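Local coordinates for JSC1_58120g3 ([Leptolyngbya] sp. JSC-1, PDB 6XHH), which binds a linear tetrapyrrole in its GAF domain and, as a far-red cyanobacteriochrome, probably acts as a light sensor in signalling, at residues 19-24 / 171-176; 84-89 / 162-167. All coordinates share one frame; numbering follows the deposited sequence.

Helix 157-178 carries one side of both contacts. Its 171-176 part, close to the C-terminal end, packs on helix 18-33 in contact 1, whereas its 162-167 part meets the 84-89 segment, which includes edge strand 87-89 and the loop before it, in contact 2. The two contact centres lie about 17 Å apart, and the segments of contact 2 fall within the span of chain that contact 1 brackets. F87 of contact 2 lies directly against the bilin. In contact 1 the side chain of F22 is about 13 Å from the bound mesobiliverdin IX(alpha) (M1V). Contact 1 thus joins helix to helix, and contact 2 ties the same helix to the loop and edge strand that supply F87 to the bilin pocket.

Contact 1: residues 19-24 / 171-176; sequences ESIFST and GVAIQQ
I21 and F22 of helix 18-33 reach across to A173 and I174 of helix 157-178, two neighbouring residues on each side forming two neighbouring apolar pairs. Of the CA atoms, those of I21 and A173 are nearest across the contact, 7.8 Å apart. From the CB of I21 both branches lead to the methyl of A173. CG2, the short branch, stands anti to the backbone N and lies 4.1 Å from A173 CB. The longer branch leaves through CG1, anti to the carbonyl carbon (chi1 -67°), and an extended chi2 of -177° carries CD1 to 3.9 Å from the same A173 CB. The small alanine side chain is therefore touched by both methyls of the isoleucine. Away from this pair, I21 also touches I12 of helix 2-13 and V15 of a loop.

F22 works with its rim. CZ comes to 3.8 Å from I174 CG1, which lies at the ring edge and in the ring plane, and I174 CD1 follows at 4.0 Å from CZ. The two side chains cross at about a right angle. Below them lies the central sheet: F22 touches I52 and T53 of strand 49-56, and I174 touches I134 and Q136 of strand 128-136. No hydrogen bond passes between the segments; this junction of two helices on one face of the GAF-domain sheet is made by apolar packing, with the hydrophobic effect probably its main source of stability, and without directional bonds to fix its geometry.

Contact 2: residues 84-89 / 162-167; sequences NQPFVV and LLMRVA. With M1V (mesobiliverdin IX(alpha)), chain C.
M164 reaches from helix 157-178 to the loop ahead of strand 87-89, where its terminal methyl and sulfur meet N84 and P86. The close packing is at CE, 3.5 Å from N84 O and 3.7 Å from N84 ND2, so that the methyl sits against both the backbone carbonyl and the side-chain amide of one residue. A bend at the last torsion (chi3 64°) turns CE toward N84, while SD stays 4.2 Å from P86 CG, a looser apolar touch. V132 of strand 128-136 also packs on M164.

Toward the partly exposed side, direct contact gives way to water. One water accepts from N84 ND2 at 3.0 Å; it lies 3.2 Å from M164 O, to which it can donate, and so probably bridges loop and helix. R165 NH2 adds a weak bond to it. The guanidinium of R165 is further held by a salt bridge from NE to D168.

Beyond the proline, F87 lies on the chromophore side. Its ring sets one face against the bilin, with the propionate carbon CAC 3.6 Å above the plane and over the ring centre. H117, whose ND1 is hydrogen-bonded to the bilin, also meets this ring. The layering of helix, antiparallel sheet and tetrapyrrole pocket is that of the bilin-binding GAF domain of phytochromes and cyanobacteriochromes.

Contact 1: residues 19-24 / 171-176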
loop_
_atom_site.group_PDB
_atom_site.type_symbol
_atom_site.label_atom_id
_atom_site.label_comp_id
_atom_site.label_asym_id
_atom_site.label_seq_id
_atom_site.Cartn_x
_atom_site.Cartn_y
_atom_site.Cartn_z
ATOM N N GLU A 19 1.177 8.255 -15.418
ATOM C CA GLU A 19 -0.091 8.541 -14.755
ATOM C C GLU A 19 -1.139 7.481 -15.084
ATOM O O GLU A 19 -1.895 7.057 -14.199
ATOM C CB GLU A 19 -0.588 9.932 -15.142
ATOM C CG GLU A 19 -1.942 10.271 -14.564
ATOM C CD GLU A 19 -2.444 11.639 -15.001
ATOM O OE1 GLU A 19 -1.719 12.330 -15.746
ATOM O OE2 GLU A 19 -3.564 12.018 -14.599
ATOM N N SER A 20 -1.197 7.038 -16.345
ATOM C CA SER A 20 -2.113 5.960 -16.708
ATOM C C SER A 20 -1.737 4.662 -16.002
ATOM O O SER A 20 -2.615 3.896 -15.589
ATOM C CB SER A 20 -2.117 5.759 -18.225
ATOM O OG SER A 20 -2.692 6.876 -18.885
ATOM N N ILE A 21 -0.432 4.390 -15.877
ATOM C CA ILE A 21 0.030 3.193 -15.171
ATOM C C ILE A 21 -0.452 3.208 -13.724
ATOM O O ILE A 21 -0.961 2.201 -13.211
ATOM C CB ILE A 21 1.561 3.094 -15.245
ATOM C CG1 ILE A 21 1.988 2.835 -16.692
ATOM C CG2 ILE A 21 2.081 2.003 -14.320
ATOM C CD1 ILE A 21 3.478 2.638 -16.880
ATOM N N PHE A 22 -0.293 4.350 -13.050
ATOM C CA PHE A 22 -0.753 4.480 -11.666
ATOM C C PHE A 22 -2.251 4.246 -11.556
ATOM O O PHE A 22 -2.716 3.520 -10.670
ATOM C CB PHE A 22 -0.406 5.862 -11.122
ATOM C CG PHE A 22 1.028 6.020 -10.728
ATOM C CD1 PHE A 22 1.974 5.063 -11.065
ATOM C CD2 PHE A 22 1.432 7.143 -10.024
ATOM C CE1 PHE A 22 3.296 5.227 -10.692
ATOM C CE2 PHE A 22 2.741 7.304 -9.640
ATOM C CZ PHE A 22 3.679 6.358 -9.987
ATOM N N SER A 23 -3.032 4.875 -12.436
ATOM C CA SER A 23 -4.483 4.760 -12.337
ATOM C C SER A 23 -4.943 3.339 -12.623
ATOM O O SER A 23 -5.775 2.784 -11.896
ATOM C CB SER A 23 -5.148 5.739 -13.305
ATOM O OG SER A 23 -4.952 7.073 -12.878
ATOM N N THR A 24 -4.411 2.734 -13.686
ATOM C CA THR A 24 -4.736 1.347 -13.992
ATOM C C THR A 24 -4.358 0.420 -12.846
ATOM O O THR A 24 -5.105 -0.510 -12.520
ATOM C CB THR A 24 -4.011 0.931 -15.272
ATOM O OG1 THR A 24 -4.443 1.779 -16.341
ATOM C CG2 THR A 24 -4.305 -0.509 -15.621
ATOM N N GLY A 171 7.401 0.208 -9.298
ATOM C CA GLY A 171 8.751 0.729 -9.147
ATOM C C GLY A 171 9.546 0.675 -10.435
ATOM O O GLY A 171 10.276 1.613 -10.759
ATOM N N VAL A 172 9.414 -0.423 -11.181
ATOM C CA VAL A 172 10.076 -0.543 -12.478
ATOM C C VAL A 172 9.558 0.522 -13.442
ATOM O O VAL A 172 10.329 1.141 -14.185
ATOM C CB VAL A 172 9.879 -1.964 -13.035
ATOM C CG1 VAL A 172 10.423 -2.062 -14.441
ATOM C CG2 VAL A 172 10.570 -2.980 -12.133
ATOM N N ALA A 173 8.247 0.770 -13.426
ATOM C CA ALA A 173 7.681 1.810 -14.277
ATOM C C ALA A 173 8.192 3.194 -13.884
ATOM O O ALA A 173 8.484 4.026 -14.753
ATOM C CB ALA A 173 6.156 1.754 -14.219
ATOM N N ILE A 174 8.309 3.459 -12.580
ATOM C CA ILE A 174 8.840 4.741 -12.122
ATOM C C ILE A 174 10.302 4.876 -12.513
ATOM O O ILE A 174 10.755 5.949 -12.916
ATOM C CB ILE A 174 8.661 4.883 -10.600
ATOM C CG1 ILE A 174 7.176 4.913 -10.221
ATOM C CG2 ILE A 174 9.354 6.144 -10.093
ATOM C CD1 ILE A 174 6.932 4.459 -8.782
ATOM N N GLN A 175 11.071 3.797 -12.354
ATOM C CA GLN A 175 12.476 3.818 -12.739
ATOM C C GLN A 175 12.626 4.109 -14.225
ATOM O O GLN A 175 13.438 4.954 -14.618
ATOM C CB GLN A 175 13.116 2.481 -12.371
ATOM C CG GLN A 175 14.623 2.406 -12.532
ATOM C CD GLN A 175 15.156 1.035 -12.161
ATOM O OE1 GLN A 175 14.631 0.015 -12.606
ATOM N NE2 GLN A 175 16.190 1.004 -11.327
ATOM N N GLN A 176 11.829 3.437 -15.061
ATOM C CA GLN A 176 11.932 3.625 -16.505
ATOM C C GLN A 176 11.458 5.009 -16.925
ATOM O O GLN A 176 11.964 5.562 -17.906
ATOM C CB GLN A 176 11.138 2.538 -17.227
ATOM C CG GLN A 176 11.158 2.637 -18.747
ATOM C CD GLN A 176 12.524 2.357 -19.342
ATOM O OE1 GLN A 176 13.408 1.821 -18.674
ATOM N NE2 GLN A 176 12.704 2.725 -20.607
#

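Contact 2: residues 84-89 / 162-167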
loop_
_atom_site.group_PDB
_atom_site.type_symbol
_atom_site.label_atom_id
_atom_site.label_comp_id
_atom_site.label_asym_id
_atom_site.label_seq_id
_atom_site.Cartn_x
_atom_site.Cartn_y
_atom_site.Cartn_z
ATOM N N ASN A 84 11.921 -3.452 2.936
ATOM C CA ASN A 84 10.837 -4.061 2.153
ATOM C C ASN A 84 10.006 -5.041 2.977
ATOM O O ASN A 84 9.599 -6.107 2.498
ATOM C CB ASN A 84 11.359 -4.746 0.892
ATOM C CG ASN A 84 10.249 -5.012 -0.101
ATOM O OD1 ASN A 84 9.163 -4.421 0.003
ATOM N ND2 ASN A 84 10.494 -5.910 -1.051
ATOM N N GLN A 85 9.726 -4.668 4.221
ATOM C CA GLN A 85 8.756 -5.428 4.996
ATOM C C GLN A 85 7.364 -4.816 4.822
ATOM O O GLN A 85 7.226 -3.584 4.793
ATOM C CB GLN A 85 9.147 -5.443 6.471
ATOM C CG GLN A 85 10.435 -6.216 6.732
ATOM C CD GLN A 85 10.491 -6.787 8.140
ATOM O OE1 GLN A 85 9.513 -7.360 8.635
ATOM N NE2 GLN A 85 11.637 -6.628 8.797
ATOM N N PRO A 86 6.322 -5.629 4.667
ATOM C CA PRO A 86 4.963 -5.087 4.587
ATOM C C PRO A 86 4.421 -4.760 5.971
ATOM O O PRO A 86 4.954 -5.184 7.002
ATOM C CB PRO A 86 4.165 -6.230 3.956
ATOM C CG PRO A 86 4.836 -7.447 4.470
ATOM C CD PRO A 86 6.325 -7.097 4.560
ATOM N N PHE A 87 3.322 -4.009 5.970
ATOM C CA PHE A 87 2.540 -3.694 7.158
ATOM C C PHE A 87 1.112 -4.169 6.915
ATOM O O PHE A 87 0.436 -3.663 6.015
ATOM C CB PHE A 87 2.589 -2.194 7.440
ATOM C CG PHE A 87 2.014 -1.798 8.768
ATOM C CD1 PHE A 87 2.587 -2.243 9.942
ATOM C CD2 PHE A 87 0.909 -0.969 8.836
ATOM C CE1 PHE A 87 2.069 -1.882 11.164
ATOM C CE2 PHE A 87 0.390 -0.608 10.061
ATOM C CZ PHE A 87 0.967 -1.051 11.225
ATOM N N VAL A 88 0.657 -5.130 7.713
ATOM C CA VAL A 88 -0.551 -5.905 7.431
ATOM C C VAL A 88 -1.470 -5.826 8.642
ATOM O O VAL A 88 -1.131 -6.348 9.704
ATOM C CB VAL A 88 -0.224 -7.367 7.110
ATOM C CG1 VAL A 88 -1.489 -8.120 6.733
ATOM C CG2 VAL A 88 0.849 -7.457 6.006
ATOM N N VAL A 89 -2.622 -5.178 8.490
ATOM C CA VAL A 89 -3.537 -4.920 9.612
ATOM C C VAL A 89 -4.966 -5.267 9.196
ATOM O O VAL A 89 -5.621 -4.493 8.483
ATOM C CB VAL A 89 -3.442 -3.471 10.089
ATOM C CG1 VAL A 89 -4.414 -3.231 11.253
ATOM C CG2 VAL A 89 -2.000 -3.145 10.484
ATOM N N LEU A 162 1.202 -10.684 -3.561
ATOM C CA LEU A 162 0.741 -10.055 -4.794
ATOM C C LEU A 162 0.967 -8.552 -4.743
ATOM O O LEU A 162 1.474 -7.949 -5.697
ATOM C CB LEU A 162 -0.737 -10.382 -5.032
ATOM C CG LEU A 162 -1.479 -9.911 -6.299
ATOM C CD1 LEU A 162 -1.910 -8.452 -6.227
ATOM C CD2 LEU A 162 -0.669 -10.144 -7.541
ATOM N N LEU A 163 0.572 -7.920 -3.634
ATOM C CA LEU A 163 0.718 -6.473 -3.524
ATOM C C LEU A 163 2.165 -6.053 -3.692
ATOM O O LEU A 163 2.453 -5.038 -4.333
ATOM C CB LEU A 163 0.198 -5.995 -2.168
ATOM C CG LEU A 163 -1.272 -5.610 -1.996
ATOM C CD1 LEU A 163 -1.536 -5.159 -0.563
ATOM C CD2 LEU A 163 -1.703 -4.510 -2.972
ATOM N N MET A 164 3.090 -6.822 -3.108
ATOM C CA MET A 164 4.502 -6.502 -3.220
ATOM C C MET A 164 4.999 -6.659 -4.650
ATOM O O MET A 164 5.839 -5.871 -5.094
ATOM C CB MET A 164 5.312 -7.377 -2.259
ATOM C CG MET A 164 4.986 -7.112 -0.777
ATOM S SD MET A 164 5.815 -8.192 0.415
ATOM C CE MET A 164 7.525 -7.755 0.154
ATOM N N ARG A 165 4.476 -7.640 -5.394
ATOM C CA ARG A 165 4.878 -7.796 -6.791
ATOM C C ARG A 165 4.318 -6.676 -7.651
ATOM O O ARG A 165 4.983 -6.212 -8.581
ATOM C CB ARG A 165 4.417 -9.147 -7.339
ATOM C CG ARG A 165 5.031 -10.357 -6.652
ATOM C CD ARG A 165 6.536 -10.405 -6.810
ATOM N NE ARG A 165 7.232 -9.597 -5.809
ATOM C CZ ARG A 165 7.266 -9.875 -4.509
ATOM N NH1 ARG A 165 6.636 -10.940 -4.033
ATOM N NH2 ARG A 165 7.932 -9.082 -3.679
ATOM N N VAL A 166 3.089 -6.246 -7.365
ATOM C CA VAL A 166 2.523 -5.103 -8.077
ATOM C C VAL A 166 3.340 -3.847 -7.796
ATOM O O VAL A 166 3.644 -3.065 -8.706
ATOM C CB VAL A 166 1.048 -4.926 -7.694
ATOM C CG1 VAL A 166 0.501 -3.641 -8.294
ATOM C CG2 VAL A 166 0.232 -6.126 -8.181
ATOM N N ALA A 167 3.718 -3.641 -6.535
ATOM C CA ALA A 167 4.561 -2.498 -6.206
ATOM C C ALA A 167 5.907 -2.587 -6.921
ATOM O O ALA A 167 6.460 -1.568 -7.351
ATOM C CB ALA A 167 4.743 -2.409 -4.688
HETATM O OA M1V C . 0.287 10.145 11.722
HETATM C C1A M1V C . 0.765 9.745 12.774
HETATM N NA M1V C . 1.398 8.574 12.913
HETATM C C2A M1V C . 0.746 10.438 14.001
HETATM C CMA M1V C . 0.122 11.792 14.245
HETATM C C3A M1V C . 1.396 9.650 14.947
HETATM C CAA M1V C . 1.615 9.959 16.380
HETATM C CBA M1V C . 3.101 10.044 16.736
HETATM C C4A M1V C . 1.822 8.424 14.237
HETATM C CHA M1V C . 2.515 7.395 14.815
HETATM C C1B M1V C . 3.009 6.138 14.245
HETATM C C2B M1V C . 3.660 5.167 15.051
HETATM C CMB M1V C . 3.904 5.272 16.537
HETATM C C3B M1V C . 4.001 4.126 14.241
HETATM C CAB M1V C . 4.710 2.851 14.662
HETATM C CBB M1V C . 3.720 1.674 14.668
HETATM C CGB M1V C . 2.708 1.834 15.782
HETATM O O2B M1V C . 3.076 1.740 16.978
HETATM O O1B M1V C . 1.501 2.060 15.540
HETATM N NB M1V C . 2.974 5.688 12.981
HETATM C C4B M1V C . 3.565 4.475 12.928
HETATM C CHB M1V C . 3.772 3.621 11.834
HETATM C C1C M1V C . 3.276 3.638 10.523
HETATM C C2C M1V C . 3.352 2.523 9.677
HETATM C CAC M1V C . 4.035 1.219 10.028
HETATM C CBC M1V C . 5.536 1.513 9.751
HETATM C CGC M1V C . 6.525 0.566 10.417
HETATM O O2C M1V C . 6.123 -0.398 11.107
HETATM O O1C M1V C . 7.763 0.743 10.295
HETATM C C3C M1V C . 2.770 2.888 8.465
HETATM C CMC M1V C . 2.641 1.986 7.269
HETATM N NC M1V C . 2.634 4.655 9.851
HETATM C C4C M1V C . 2.312 4.216 8.592
HETATM C CHC M1V C . 1.664 5.104 7.686
HETATM C C1D M1V C . 1.085 4.870 6.463
HETATM C C2D M1V C . 1.178 5.720 5.326
HETATM C CMD M1V C . 1.975 6.999 5.248
HETATM N ND M1V C . 0.252 3.808 6.139
HETATM C C4D M1V C . -0.139 3.954 4.855
HETATM O OD M1V C . -0.889 3.160 4.285
HETATM C C3D M1V C . 0.443 5.153 4.332
HETATM C CAD M1V C . 0.291 5.689 2.930
HETATM C CBD M1V C . -1.078 6.314 2.780
HETATM O O HOH W 1 8.439 -6.061 -3.201
#